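Ureidoglycolate hydrolase (Arabidopsis thaliana, PDB 4PXE) hydrolyses (S)-ureidoglycolate to glyoxylate, ammonium and carbon dioxide with two manganese ions per subunit, the last step of allantoin degradation in the plant. Local coordinates at residues D68-I73 against S192-K197; K76-E81 against K126-I131; A59-T64 against A114-K119; F202-L207 against S387-I392; L109-A114 against K418-T423. One frame throughout, in Å; residues are numbered along the deposited sequence.

Interaction 1 (D68-I73 against S192-K197); sequences DAVGNI and SSVFLK
Val194 meets Asp68, Ala69, Val70 and Asn72 with its two methyl groups. Its chi1 of 175° sets CG1 anti to the backbone N, and this methyl lies 3.5 Å from Asp68 OD2 and also touches Asn72 ND2. The other methyl, CG2, faces Ala69 CB at 4.0 Å and reaches Val70 CG1 as well. No direct hydrogen bond spans the two segments; two waters do that work. One donates to Asp68 OD2 and to Val194 O, while the other accepts from Ala69 N and donates to Ser193 OG, which is also bonded to Asp189.

A second shell fixes the carboxylate. Asp68 OD1 closes an Asx turn by accepting from Val70 N (3.2 Å), and also takes a bond from Asn72 N; the two donors come from opposite faces of the carboxylate plane. Asp68 OD2 uses its syn lone pair for Asn72 ND2, a 2.9 Å bond that is nearly straight, with 162° at the hydrogen. The carboxylate is thereby held against rotation, and Asn72 OD1 in turn accepts from Thr135 N. The type I turn from Asp68 to Gly71 joins strands 64-67 and 73-77, and helix 147-152 packs alongside, with Leu152 touching Asp68 and Asn72 and Leu151 touching Val194.

Interaction 2 (K76-E81 against K126-I131); sequences KWDGLE and KRSLEI
The Trp77 and Leu129 side chains lie side by side, pointing the same way, and Trp77 CE3 is 3.9 Å from Leu129 CD1, which approaches the ring obliquely. Elsewhere round the indole, Lys119 makes a cation-pi contact, and Leu63, Pro125, Ile115 and Leu118 pack on it. The other flat group, the Glu130 carboxylate, lies on the opposite side of the sheet with Lys76, its OE2 3.6 Å from both Lys76 CB and CE. A bend at Lys76 chi3 (-78°) brings CE there. The charged ends remain apart, Lys76 NZ to Glu130 OE1 being 4.5 Å, and a water bridges them; OE1 also bonds to Tyr201 OH. An alanine in place of Glu130 would probably leave Tyr201 OH without this acceptor and open a gap beside the Lys76 methylenes.

The backbones pair through Trp77 N to Leu129 O (2.8 Å) and Leu129 N to Trp77 O (3.0 Å). Beyond them Ser128 OG accepts from Gly79 N at 2.9 Å, and Lys126 O accepts from Glu81 N, also at 2.9 Å. Non-hydrogen-bonded Lys76-Glu130 next to hydrogen-bonded Trp77-Leu129 is the alternation of an antiparallel sheet, here between strands 73-77 and 129-133.

Interaction 3 (A59-T64 against A114-K119); sequences ALAGLT and AINVLK
Lys119 reaches across to the end of helix 45-60 and gives a hydrogen bond from NZ to Ala61 O, 2.9 Å long, with the donor tilted 21° from the carbonyl plane. Its chi1 of -71° sets CG beside the backbone N, and from there the extended chain carries NZ to the other segment. A water 2.7 Å from Lys119 NZ accepts from it and donates to Gly62 O, giving the same lysine a second, indirect hold on the chain where the helix ends. An alanine here removes the ammonium, and would probably leave Ala61 O without its mate and the water toward Gly62 O less firmly held.

Gly62 leaves the helix with positive phi in a Schellman motif, its N bonded back to Ala59 O at 2.9 Å. A CB modelled on it would clash with Lys119 NZ where it stands, and the positive phi by itself also suits a glycine.

Two more side chains carry the rest of the contact. In Asn116, chi1 sets CG beside the backbone N, and chi2 of -38° turns OD1 to Ala61 CB, 3.4 Å away. Ile115 instead offers CG2, the branch anti to its backbone N, to Leu63 CD2 at 4.0 Å.

Helix 105-120 thus receives the end of helix 45-60 and the start of the connection to strand 64-67. Ile131 of strand 129-133 touches both Leu63 and Ile115, while Ser421 of helix 410-429 packs against Val117 and Leu118.

Interaction 4 (F202-L207 against S387-I392); sequences FAFLEL and SPMGMI
Phe204 and Glu206 pair in parallel with Met389 and Met391, the strand axes 4.6 Å apart and 19° from parallel, through four backbone hydrogen bonds: Phe204 N to Pro388 O (2.8 Å), Gly390 N to Phe204 O, Glu206 N to Gly390 O and Ile392 N to Glu206 O.

On the face carrying Phe204, Glu206, Met389 and Met391, the Glu206 and Met391 side chains lie side by side and point the same way. A bend at Met391 chi3 (68°) turns CE toward the acid, 3.8 Å from Glu206 CG. Met389 CG meets the Phe204 ring at its edge, near the ring plane, 4.3 Å from Phe204 CD2. On the other face Leu207 CD1 touches Ile392 CG2 at 3.9 Å.

Glu206 is a buried acid whose oxygens are both satisfied, OE1 by Ser380 OG and OE2 by Ser91 OG. Its side chain lies about 5 Å from a bound manganese at nearest approach, and strand 201-209 runs on to the metal ligand His208. Met391 touches His378, a substrate-binding residue. The chemistry of the pair is thus one methionine methyl beside a carboxylate gripped by two hydroxyls. A carboxylate so held is likely to be fixed in place, and its charge would probably be felt at the nearby metal site.

Interaction 5 (L109-A114 against K418-T423); sequences LGAIEA and KVLSLT
Leu420 provides the apolar part of the contact with Ala111 and Ala114, through one methyl. Its CG stands anti to the backbone N (chi1 -179°), and CD2 from there lies 3.8 Å from Ala111 CA. The same methyl also meets Ala111 CB and Ala114 CB, the latter at 4.0 Å. Gly110 touches it too, its carbonyl O being nearest. The side of helix 105-120 that faces Leu420 is thus made of a glycine and two alanines, over which a single leucine branch spreads.

The polar atom of the contact is Ser421 OG. It sits 3.2 Å from Ala114 CA and is almost as near to Ala114 CB, a tight fit for a hydroxyl against an alanine. Its main hydrogen-bond partner is Val417 O, one turn back in its own helix, which satisfies the buried hydroxyl within that helix; a further bond, to Ala114 O across the contact, is weak.

The helix geometry accords with these small residues. The axes of segments 109-114 and 418-423 approach to 8.9 Å at a crossing angle of -54°, and Ala114 and Ser421 bring their CA atoms within 4.9 Å.

This is close helix-helix packing through small residues, with both helices on the same side of the sheet: each rests on strand 86-91, where Thr89 touches Ala111 and Leu420. Helix 45-60 covers Leu109 and Ile112 on helix 105-120, and helix 352-364 packs against Leu422 and Thr423 of helix 410-429.

Along the chain the contacts open in the order 3, 1, 2, 5 and 4, and interaction 4 nests inside the long loop closed by interaction 5. Helix 105-120 serves interactions 3 and 5, whose centres are 10 Å apart and which share Ala114; Ile131 of interaction 2 packs on that helix as well, and Lys76 O probably bonds to Thr64 N of interaction 3. Interactions 2 and 4 reach the same sheet, with Arg127 packed on Phe202. Ile392 and Leu205 of interaction 4 press on helix 410-429 of interaction 5, 12 Å between centres. Interaction 1 stands apart, its centre 19 to 24 Å from theirs, though segment 68-73 adjoins segments of interactions 2 and 3 along the chain. Interactions 2 to 5 join the sheet to its helices, interaction 4 nearest the metal site.

Interaction 1 (D68-I73 against S192-K197)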
# COMPACT_ATOMS: atom_id res chain seq x y z
N ASP A 68 -28.79 11.86 -13.64
CA ASP A 68 -29.57 11.39 -12.50
C ASP A 68 -28.83 11.65 -11.19
O ASP A 68 -27.78 12.30 -11.17
CB ASP A 68 -30.03 9.93 -12.66
CG ASP A 68 -28.87 8.92 -12.63
OD1 ASP A 68 -27.77 9.26 -12.16
OD2 ASP A 68 -29.11 7.77 -13.08
N ALA A 69 -29.39 11.15 -10.09
CA ALA A 69 -28.90 11.50 -8.75
C ALA A 69 -27.45 11.10 -8.48
O ALA A 69 -26.78 11.71 -7.64
CB ALA A 69 -29.83 10.92 -7.70
N VAL A 70 -26.95 10.09 -9.19
CA VAL A 70 -25.58 9.62 -8.95
C VAL A 70 -24.64 9.96 -10.10
O VAL A 70 -23.46 9.60 -10.06
CB VAL A 70 -25.52 8.09 -8.69
CG1 VAL A 70 -26.32 7.73 -7.44
CG2 VAL A 70 -26.00 7.30 -9.89
N GLY A 71 -25.15 10.63 -11.12
CA GLY A 71 -24.28 11.11 -12.18
C GLY A 71 -24.22 10.24 -13.41
O GLY A 71 -23.31 10.41 -14.23
N ASN A 72 -25.15 9.30 -13.57
CA ASN A 72 -25.35 8.71 -14.89
C ASN A 72 -25.80 9.83 -15.81
O ASN A 72 -26.65 10.65 -15.44
CB ASN A 72 -26.38 7.59 -14.89
CG ASN A 72 -25.98 6.40 -14.04
OD1 ASN A 72 -24.88 5.86 -14.15
ND2 ASN A 72 -26.90 5.96 -13.19
N ILE A 73 -25.22 9.88 -17.00
CA ILE A 73 -25.47 10.97 -17.95
C ILE A 73 -26.17 10.42 -19.18
O ILE A 73 -25.78 9.38 -19.70
CB ILE A 73 -24.15 11.67 -18.31
CG1 ILE A 73 -23.58 12.36 -17.06
CG2 ILE A 73 -24.36 12.70 -19.41
CD1 ILE A 73 -22.14 12.82 -17.18
N SER A 192 -33.64 5.67 -4.99
CA SER A 192 -34.65 4.94 -5.76
C SER A 192 -35.01 5.70 -7.03
O SER A 192 -35.49 5.11 -8.00
CB SER A 192 -35.91 4.73 -4.91
OG SER A 192 -36.85 3.92 -5.58
N SER A 193 -34.77 7.01 -7.02
CA SER A 193 -35.02 7.87 -8.17
C SER A 193 -34.22 7.43 -9.40
O SER A 193 -34.57 7.74 -10.53
CB SER A 193 -34.66 9.32 -7.84
OG SER A 193 -33.26 9.45 -7.62
N VAL A 194 -33.13 6.71 -9.16
CA VAL A 194 -32.23 6.28 -10.22
C VAL A 194 -32.79 5.07 -10.98
O VAL A 194 -32.51 4.88 -12.17
CB VAL A 194 -30.83 5.96 -9.64
CG1 VAL A 194 -29.90 5.38 -10.71
CG2 VAL A 194 -30.22 7.21 -9.04
N PHE A 195 -33.59 4.26 -10.28
CA PHE A 195 -34.10 3.00 -10.83
C PHE A 195 -34.87 3.22 -12.12
O PHE A 195 -35.72 4.10 -12.21
CB PHE A 195 -35.05 2.31 -9.84
CG PHE A 195 -34.42 1.90 -8.53
CD1 PHE A 195 -33.06 2.08 -8.29
CD2 PHE A 195 -35.19 1.32 -7.54
CE1 PHE A 195 -32.50 1.69 -7.09
CE2 PHE A 195 -34.64 0.92 -6.34
CZ PHE A 195 -33.29 1.11 -6.12
N LEU A 196 -34.58 2.39 -13.13
CA LEU A 196 -35.37 2.39 -14.35
C LEU A 196 -36.43 1.31 -14.27
O LEU A 196 -36.17 0.20 -13.80
CB LEU A 196 -34.49 2.14 -15.58
CG LEU A 196 -33.35 3.12 -15.80
CD1 LEU A 196 -32.65 2.81 -17.12
CD2 LEU A 196 -33.86 4.56 -15.77
N LYS A 197 -37.62 1.63 -14.75
CA LYS A 197 -38.67 0.64 -14.87
C LYS A 197 -38.24 -0.41 -15.89
O LYS A 197 -37.61 -0.09 -16.90
CB LYS A 197 -39.97 1.32 -15.32
CG LYS A 197 -41.21 0.85 -14.56
CD LYS A 197 -41.88 -0.31 -15.28
CE LYS A 197 -42.48 0.15 -16.60
NZ LYS A 197 -43.51 1.21 -16.42
O HOH W 1 -31.72 7.23 -13.70
O HOH W 2 -32.12 10.38 -10.05

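Interaction 2 (K76-E81 against K126-I131)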
# COMPACT_ATOMS: atom_id res chain seq x y z
N LYS A 76 -30.19 12.22 -25.38
CA LYS A 76 -31.23 11.68 -26.25
C LYS A 76 -31.43 12.43 -27.57
O LYS A 76 -31.42 13.66 -27.61
CB LYS A 76 -32.58 11.62 -25.50
CG LYS A 76 -33.73 11.10 -26.35
CD LYS A 76 -35.03 10.95 -25.57
CE LYS A 76 -35.03 9.70 -24.72
NZ LYS A 76 -36.39 9.43 -24.12
N TRP A 77 -31.59 11.66 -28.64
CA TRP A 77 -32.05 12.17 -29.92
C TRP A 77 -33.52 11.75 -30.03
O TRP A 77 -33.82 10.56 -30.14
CB TRP A 77 -31.20 11.55 -31.04
CG TRP A 77 -31.56 11.93 -32.46
CD1 TRP A 77 -32.52 12.82 -32.87
CD2 TRP A 77 -30.96 11.41 -33.65
NE1 TRP A 77 -32.54 12.88 -34.24
CE2 TRP A 77 -31.60 12.03 -34.75
CE3 TRP A 77 -29.94 10.49 -33.89
CZ2 TRP A 77 -31.25 11.75 -36.07
CZ3 TRP A 77 -29.60 10.20 -35.20
CH2 TRP A 77 -30.25 10.83 -36.27
N ASP A 78 -34.42 12.73 -29.95
CA ASP A 78 -35.86 12.45 -29.94
C ASP A 78 -36.32 11.90 -31.28
O ASP A 78 -36.03 12.47 -32.33
CB ASP A 78 -36.66 13.72 -29.65
CG ASP A 78 -36.41 14.27 -28.26
OD1 ASP A 78 -36.49 15.51 -28.11
OD2 ASP A 78 -36.15 13.48 -27.33
N GLY A 79 -37.06 10.80 -31.24
CA GLY A 79 -37.57 10.19 -32.45
C GLY A 79 -38.94 10.73 -32.84
O GLY A 79 -39.52 11.57 -32.14
N LEU A 80 -39.45 10.23 -33.96
CA LEU A 80 -40.78 10.59 -34.46
C LEU A 80 -41.87 10.11 -33.52
O LEU A 80 -42.95 10.71 -33.45
CB LEU A 80 -41.00 9.99 -35.85
CG LEU A 80 -40.20 10.58 -37.00
CD1 LEU A 80 -40.33 9.71 -38.25
CD2 LEU A 80 -40.65 12.00 -37.28
N GLU A 81 -41.59 9.03 -32.80
CA GLU A 81 -42.51 8.50 -31.80
C GLU A 81 -41.84 8.44 -30.43
O GLU A 81 -41.47 7.36 -29.95
CB GLU A 81 -43.02 7.12 -32.23
CG GLU A 81 -43.86 7.18 -33.51
CD GLU A 81 -44.46 5.84 -33.89
OE1 GLU A 81 -44.84 5.06 -32.99
OE2 GLU A 81 -44.56 5.56 -35.11
N LYS A 126 -37.45 6.53 -35.52
CA LYS A 126 -38.82 6.39 -35.03
C LYS A 126 -38.76 6.39 -33.50
O LYS A 126 -39.16 7.36 -32.86
CB LYS A 126 -39.45 5.10 -35.56
CG LYS A 126 -40.91 4.96 -35.17
CD LYS A 126 -41.51 3.67 -35.68
CE LYS A 126 -41.07 2.49 -34.84
NZ LYS A 126 -41.79 1.25 -35.22
N ARG A 127 -38.24 5.31 -32.92
CA ARG A 127 -37.88 5.31 -31.51
C ARG A 127 -36.70 6.24 -31.29
O ARG A 127 -35.78 6.29 -32.12
CB ARG A 127 -37.47 3.92 -31.05
CG ARG A 127 -38.58 2.93 -31.10
CD ARG A 127 -38.13 1.60 -30.56
NE ARG A 127 -39.26 0.69 -30.48
CZ ARG A 127 -39.69 0.00 -31.52
NH1 ARG A 127 -39.08 0.16 -32.68
NH2 ARG A 127 -40.73 -0.82 -31.40
N SER A 128 -36.71 6.96 -30.17
CA SER A 128 -35.60 7.82 -29.82
C SER A 128 -34.35 6.99 -29.62
O SER A 128 -34.44 5.79 -29.33
CB SER A 128 -35.90 8.59 -28.53
OG SER A 128 -37.04 9.42 -28.71
N LEU A 129 -33.20 7.62 -29.79
CA LEU A 129 -31.94 7.00 -29.43
C LEU A 129 -31.38 7.72 -28.22
O LEU A 129 -31.44 8.95 -28.14
CB LEU A 129 -30.96 7.08 -30.61
CG LEU A 129 -31.44 6.52 -31.95
CD1 LEU A 129 -30.34 6.67 -32.98
CD2 LEU A 129 -31.88 5.07 -31.82
N GLU A 130 -30.82 6.97 -27.27
CA GLU A 130 -30.27 7.60 -26.08
C GLU A 130 -28.92 7.02 -25.70
O GLU A 130 -28.77 5.80 -25.56
CB GLU A 130 -31.25 7.52 -24.91
CG GLU A 130 -30.85 8.37 -23.71
CD GLU A 130 -32.01 8.61 -22.74
OE1 GLU A 130 -32.68 7.64 -22.35
OE2 GLU A 130 -32.24 9.79 -22.38
N ILE A 131 -27.94 7.91 -25.55
CA ILE A 131 -26.60 7.53 -25.14
C ILE A 131 -26.49 7.65 -23.63
O ILE A 131 -26.88 8.66 -23.04
CB ILE A 131 -25.54 8.44 -25.77
CG1 ILE A 131 -25.64 8.39 -27.29
CG2 ILE A 131 -24.14 8.03 -25.31
CD1 ILE A 131 -24.61 9.25 -27.98
O HOH W 3 -35.39 7.43 -22.30
O HOH W 4 -38.21 9.78 -26.38
O HOH W 5 -39.10 6.65 -28.61
O HOH W 6 -44.27 1.83 -33.97

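Interaction 3 (A59-T64 against A114-K119)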
# COMPACT_ATOMS: atom_id res chain seq x y z
N ALA A 59 -23.88 17.69 -26.33
CA ALA A 59 -24.61 18.91 -26.67
C ALA A 59 -24.31 19.33 -28.11
O ALA A 59 -25.21 19.74 -28.84
CB ALA A 59 -24.26 20.02 -25.70
N LEU A 60 -23.04 19.20 -28.52
CA LEU A 60 -22.66 19.55 -29.89
C LEU A 60 -23.36 18.65 -30.90
O LEU A 60 -23.62 19.07 -32.02
CB LEU A 60 -21.14 19.47 -30.07
CG LEU A 60 -20.32 20.57 -29.40
CD1 LEU A 60 -18.83 20.22 -29.43
CD2 LEU A 60 -20.58 21.92 -30.05
N ALA A 61 -23.66 17.42 -30.50
CA ALA A 61 -24.36 16.46 -31.34
C ALA A 61 -25.88 16.68 -31.32
O ALA A 61 -26.64 15.90 -31.91
CB ALA A 61 -24.03 15.04 -30.91
N GLY A 62 -26.32 17.73 -30.62
CA GLY A 62 -27.74 18.07 -30.57
C GLY A 62 -28.59 17.19 -29.67
O GLY A 62 -29.82 17.13 -29.82
N LEU A 63 -27.96 16.51 -28.72
CA LEU A 63 -28.70 15.61 -27.83
C LEU A 63 -29.27 16.35 -26.62
O LEU A 63 -28.66 17.28 -26.11
CB LEU A 63 -27.79 14.47 -27.35
CG LEU A 63 -27.13 13.64 -28.45
CD1 LEU A 63 -26.12 12.67 -27.85
CD2 LEU A 63 -28.20 12.87 -29.20
N THR A 64 -30.44 15.92 -26.18
CA THR A 64 -30.98 16.37 -24.90
C THR A 64 -30.19 15.71 -23.77
O THR A 64 -30.21 14.48 -23.63
CB THR A 64 -32.46 16.00 -24.76
OG1 THR A 64 -33.20 16.55 -25.86
CG2 THR A 64 -33.02 16.54 -23.45
N ALA A 114 -21.52 7.68 -33.45
CA ALA A 114 -22.59 6.98 -34.14
C ALA A 114 -23.81 7.88 -34.39
O ALA A 114 -24.43 7.83 -35.46
CB ALA A 114 -23.01 5.75 -33.35
N ILE A 115 -24.14 8.72 -33.41
CA ILE A 115 -25.22 9.69 -33.58
C ILE A 115 -24.88 10.67 -34.71
O ILE A 115 -25.69 10.93 -35.59
CB ILE A 115 -25.48 10.49 -32.28
CG1 ILE A 115 -26.06 9.57 -31.21
CG2 ILE A 115 -26.42 11.65 -32.54
CD1 ILE A 115 -27.36 8.95 -31.57
N ASN A 116 -23.66 11.20 -34.67
CA ASN A 116 -23.22 12.13 -35.70
C ASN A 116 -23.19 11.51 -37.10
O ASN A 116 -23.57 12.15 -38.08
CB ASN A 116 -21.87 12.74 -35.30
CG ASN A 116 -22.01 13.72 -34.14
OD1 ASN A 116 -22.98 14.47 -34.07
ND2 ASN A 116 -21.05 13.71 -33.23
N VAL A 117 -22.78 10.24 -37.18
CA VAL A 117 -22.79 9.48 -38.42
C VAL A 117 -24.21 9.37 -38.98
O VAL A 117 -24.46 9.64 -40.16
CB VAL A 117 -22.22 8.05 -38.20
CG1 VAL A 117 -22.61 7.11 -39.34
CG2 VAL A 117 -20.69 8.09 -38.00
N LEU A 118 -25.16 9.00 -38.12
CA LEU A 118 -26.56 8.87 -38.53
C LEU A 118 -27.15 10.21 -38.96
O LEU A 118 -27.91 10.28 -39.95
CB LEU A 118 -27.38 8.27 -37.39
CG LEU A 118 -27.17 6.77 -37.17
CD1 LEU A 118 -27.93 6.32 -35.92
CD2 LEU A 118 -27.59 5.96 -38.40
N LYS A 119 -26.81 11.27 -38.25
CA LYS A 119 -27.28 12.60 -38.62
C LYS A 119 -26.72 13.04 -39.98
O LYS A 119 -27.46 13.60 -40.79
CB LYS A 119 -26.99 13.63 -37.52
CG LYS A 119 -27.87 13.45 -36.29
CD LYS A 119 -27.85 14.66 -35.36
CE LYS A 119 -28.90 14.51 -34.25
NZ LYS A 119 -29.06 15.75 -33.43
O HOH W 7 -30.76 15.26 -31.45

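Interaction 4 (F202-L207 against S387-I392)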
# COMPACT_ATOMS: atom_id res chain seq x y z
N PHE A 202 -36.25 -0.15 -25.27
CA PHE A 202 -36.52 -1.21 -26.25
C PHE A 202 -35.36 -2.21 -26.32
O PHE A 202 -35.57 -3.41 -26.39
CB PHE A 202 -36.78 -0.58 -27.62
CG PHE A 202 -37.19 -1.56 -28.69
CD1 PHE A 202 -38.40 -2.23 -28.62
CD2 PHE A 202 -36.39 -1.76 -29.80
CE1 PHE A 202 -38.79 -3.11 -29.62
CE2 PHE A 202 -36.76 -2.65 -30.81
CZ PHE A 202 -37.97 -3.32 -30.71
N ALA A 203 -34.13 -1.68 -26.30
CA ALA A 203 -32.93 -2.51 -26.27
C ALA A 203 -31.80 -1.65 -25.75
O ALA A 203 -31.91 -0.42 -25.77
CB ALA A 203 -32.60 -3.03 -27.66
N PHE A 204 -30.74 -2.30 -25.28
CA PHE A 204 -29.50 -1.64 -24.89
C PHE A 204 -28.31 -2.28 -25.60
O PHE A 204 -28.14 -3.50 -25.55
CB PHE A 204 -29.27 -1.70 -23.37
CG PHE A 204 -27.93 -1.16 -22.97
CD1 PHE A 204 -27.74 0.21 -22.85
CD2 PHE A 204 -26.85 -2.00 -22.76
CE1 PHE A 204 -26.50 0.73 -22.52
CE2 PHE A 204 -25.61 -1.48 -22.44
CZ PHE A 204 -25.44 -0.12 -22.32
N LEU A 205 -27.48 -1.46 -26.24
CA LEU A 205 -26.29 -1.94 -26.95
C LEU A 205 -25.04 -1.31 -26.37
O LEU A 205 -25.03 -0.13 -26.08
CB LEU A 205 -26.36 -1.51 -28.42
CG LEU A 205 -27.68 -1.65 -29.15
CD1 LEU A 205 -27.52 -1.12 -30.57
CD2 LEU A 205 -28.13 -3.10 -29.15
N GLU A 206 -23.97 -2.09 -26.23
CA GLU A 206 -22.68 -1.53 -25.82
C GLU A 206 -21.58 -1.90 -26.80
O GLU A 206 -21.34 -3.07 -27.06
CB GLU A 206 -22.32 -2.01 -24.42
CG GLU A 206 -21.02 -1.41 -23.87
CD GLU A 206 -20.81 -1.63 -22.38
OE1 GLU A 206 -21.58 -2.40 -21.74
OE2 GLU A 206 -19.88 -1.01 -21.83
N LEU A 207 -20.92 -0.88 -27.35
CA LEU A 207 -19.73 -1.07 -28.18
C LEU A 207 -18.51 -1.09 -27.25
O LEU A 207 -18.40 -0.23 -26.38
CB LEU A 207 -19.63 0.10 -29.16
CG LEU A 207 -18.32 0.24 -29.96
CD1 LEU A 207 -18.08 -0.97 -30.87
CD2 LEU A 207 -18.33 1.53 -30.75
N SER A 387 -33.63 -4.49 -19.97
CA SER A 387 -34.04 -4.54 -21.36
C SER A 387 -33.20 -5.55 -22.15
O SER A 387 -32.14 -5.98 -21.69
CB SER A 387 -33.95 -3.16 -21.99
OG SER A 387 -32.61 -2.80 -22.24
N PRO A 388 -33.70 -5.95 -23.32
CA PRO A 388 -32.89 -6.77 -24.24
C PRO A 388 -31.52 -6.12 -24.45
O PRO A 388 -31.45 -4.91 -24.65
CB PRO A 388 -33.71 -6.73 -25.53
CG PRO A 388 -35.13 -6.66 -25.03
CD PRO A 388 -35.08 -5.78 -23.81
N MET A 389 -30.47 -6.93 -24.38
CA MET A 389 -29.11 -6.40 -24.42
C MET A 389 -28.29 -7.07 -25.51
O MET A 389 -28.51 -8.23 -25.86
CB MET A 389 -28.46 -6.62 -23.04
CG MET A 389 -26.96 -6.32 -22.94
SD MET A 389 -25.88 -7.65 -23.51
CE MET A 389 -26.10 -8.89 -22.22
N GLY A 390 -27.31 -6.33 -26.03
CA GLY A 390 -26.28 -6.94 -26.85
C GLY A 390 -25.01 -6.12 -26.77
O GLY A 390 -25.06 -4.96 -26.33
N MET A 391 -23.90 -6.70 -27.20
CA MET A 391 -22.64 -5.98 -27.27
C MET A 391 -21.96 -6.21 -28.61
O MET A 391 -22.01 -7.31 -29.16
CB MET A 391 -21.67 -6.41 -26.16
CG MET A 391 -22.17 -6.21 -24.74
SD MET A 391 -20.83 -6.48 -23.55
CE MET A 391 -19.81 -5.05 -23.93
N ILE A 392 -21.31 -5.16 -29.10
CA ILE A 392 -20.46 -5.24 -30.28
C ILE A 392 -19.01 -5.14 -29.80
O ILE A 392 -18.63 -4.13 -29.20
CB ILE A 392 -20.72 -4.04 -31.19
CG1 ILE A 392 -22.19 -4.00 -31.64
CG2 ILE A 392 -19.81 -4.06 -32.42
CD1 ILE A 392 -22.59 -2.66 -32.18

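Interaction 5 (L109-A114 against K418-T423)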
# COMPACT_ATOMS: atom_id res chain seq x y z
N LEU A 109 -17.50 7.72 -26.56
CA LEU A 109 -17.17 8.57 -27.70
C LEU A 109 -17.64 7.97 -29.01
O LEU A 109 -18.10 8.69 -29.91
CB LEU A 109 -15.67 8.86 -27.76
CG LEU A 109 -15.10 9.62 -26.55
CD1 LEU A 109 -13.61 9.88 -26.71
CD2 LEU A 109 -15.83 10.93 -26.34
N GLY A 110 -17.58 6.65 -29.12
CA GLY A 110 -18.04 5.97 -30.31
C GLY A 110 -19.55 6.04 -30.47
O GLY A 110 -20.06 6.08 -31.59
N ALA A 111 -20.28 6.07 -29.36
CA ALA A 111 -21.74 6.20 -29.42
C ALA A 111 -22.11 7.59 -29.89
O ALA A 111 -23.04 7.76 -30.69
CB ALA A 111 -22.38 5.90 -28.08
N ILE A 112 -21.40 8.60 -29.40
CA ILE A 112 -21.64 9.97 -29.85
C ILE A 112 -21.31 10.08 -31.34
O ILE A 112 -22.08 10.67 -32.11
CB ILE A 112 -20.85 11.00 -29.01
CG1 ILE A 112 -21.29 10.92 -27.54
CG2 ILE A 112 -21.06 12.41 -29.56
CD1 ILE A 112 -20.45 11.76 -26.59
N GLU A 113 -20.21 9.48 -31.76
CA GLU A 113 -19.86 9.47 -33.18
C GLU A 113 -20.93 8.74 -34.00
O GLU A 113 -21.24 9.16 -35.11
CB GLU A 113 -18.47 8.88 -33.42
CG GLU A 113 -18.04 8.81 -34.90
CD GLU A 113 -17.89 10.17 -35.58
OE1 GLU A 113 -17.88 11.22 -34.90
OE2 GLU A 113 -17.76 10.19 -36.83
N ALA A 114 -21.52 7.68 -33.45
CA ALA A 114 -22.59 6.98 -34.14
C ALA A 114 -23.81 7.88 -34.39
O ALA A 114 -24.43 7.83 -35.46
CB ALA A 114 -23.01 5.75 -33.35
N LYS A 418 -19.75 2.05 -37.10
CA LYS A 418 -20.69 1.82 -38.20
C LYS A 418 -21.70 0.74 -37.84
O LYS A 418 -22.89 0.91 -38.11
CB LYS A 418 -19.96 1.44 -39.48
CG LYS A 418 -19.18 2.58 -40.11
CD LYS A 418 -18.40 2.08 -41.31
CE LYS A 418 -17.59 3.18 -41.94
NZ LYS A 418 -16.63 2.64 -42.94
N VAL A 419 -21.24 -0.36 -37.25
CA VAL A 419 -22.16 -1.41 -36.83
C VAL A 419 -23.13 -0.89 -35.77
O VAL A 419 -24.33 -1.16 -35.81
CB VAL A 419 -21.41 -2.65 -36.32
CG1 VAL A 419 -22.39 -3.68 -35.72
CG2 VAL A 419 -20.60 -3.27 -37.45
N LEU A 420 -22.61 -0.10 -34.83
CA LEU A 420 -23.47 0.51 -33.82
C LEU A 420 -24.52 1.43 -34.43
O LEU A 420 -25.70 1.34 -34.09
CB LEU A 420 -22.62 1.27 -32.80
CG LEU A 420 -23.42 1.94 -31.68
CD1 LEU A 420 -24.22 0.92 -30.89
CD2 LEU A 420 -22.47 2.72 -30.75
N SER A 421 -24.10 2.31 -35.35
CA SER A 421 -25.02 3.21 -36.04
C SER A 421 -26.14 2.45 -36.74
O SER A 421 -27.32 2.79 -36.62
CB SER A 421 -24.26 4.03 -37.08
OG SER A 421 -23.32 4.90 -36.49
N LEU A 422 -25.75 1.43 -37.49
CA LEU A 422 -26.72 0.71 -38.31
C LEU A 422 -27.63 -0.15 -37.45
O LEU A 422 -28.82 -0.28 -37.74
CB LEU A 422 -25.98 -0.14 -39.36
CG LEU A 422 -26.83 -0.80 -40.44
CD1 LEU A 422 -27.79 0.20 -41.11
CD2 LEU A 422 -25.91 -1.44 -41.46
N THR A 423 -27.10 -0.73 -36.38
CA THR A 423 -27.93 -1.52 -35.47
C THR A 423 -28.92 -0.62 -34.71
O THR A 423 -30.09 -0.98 -34.57
CB THR A 423 -27.06 -2.32 -34.46
OG1 THR A 423 -26.12 -3.13 -35.17
CG2 THR A 423 -27.95 -3.23 -33.61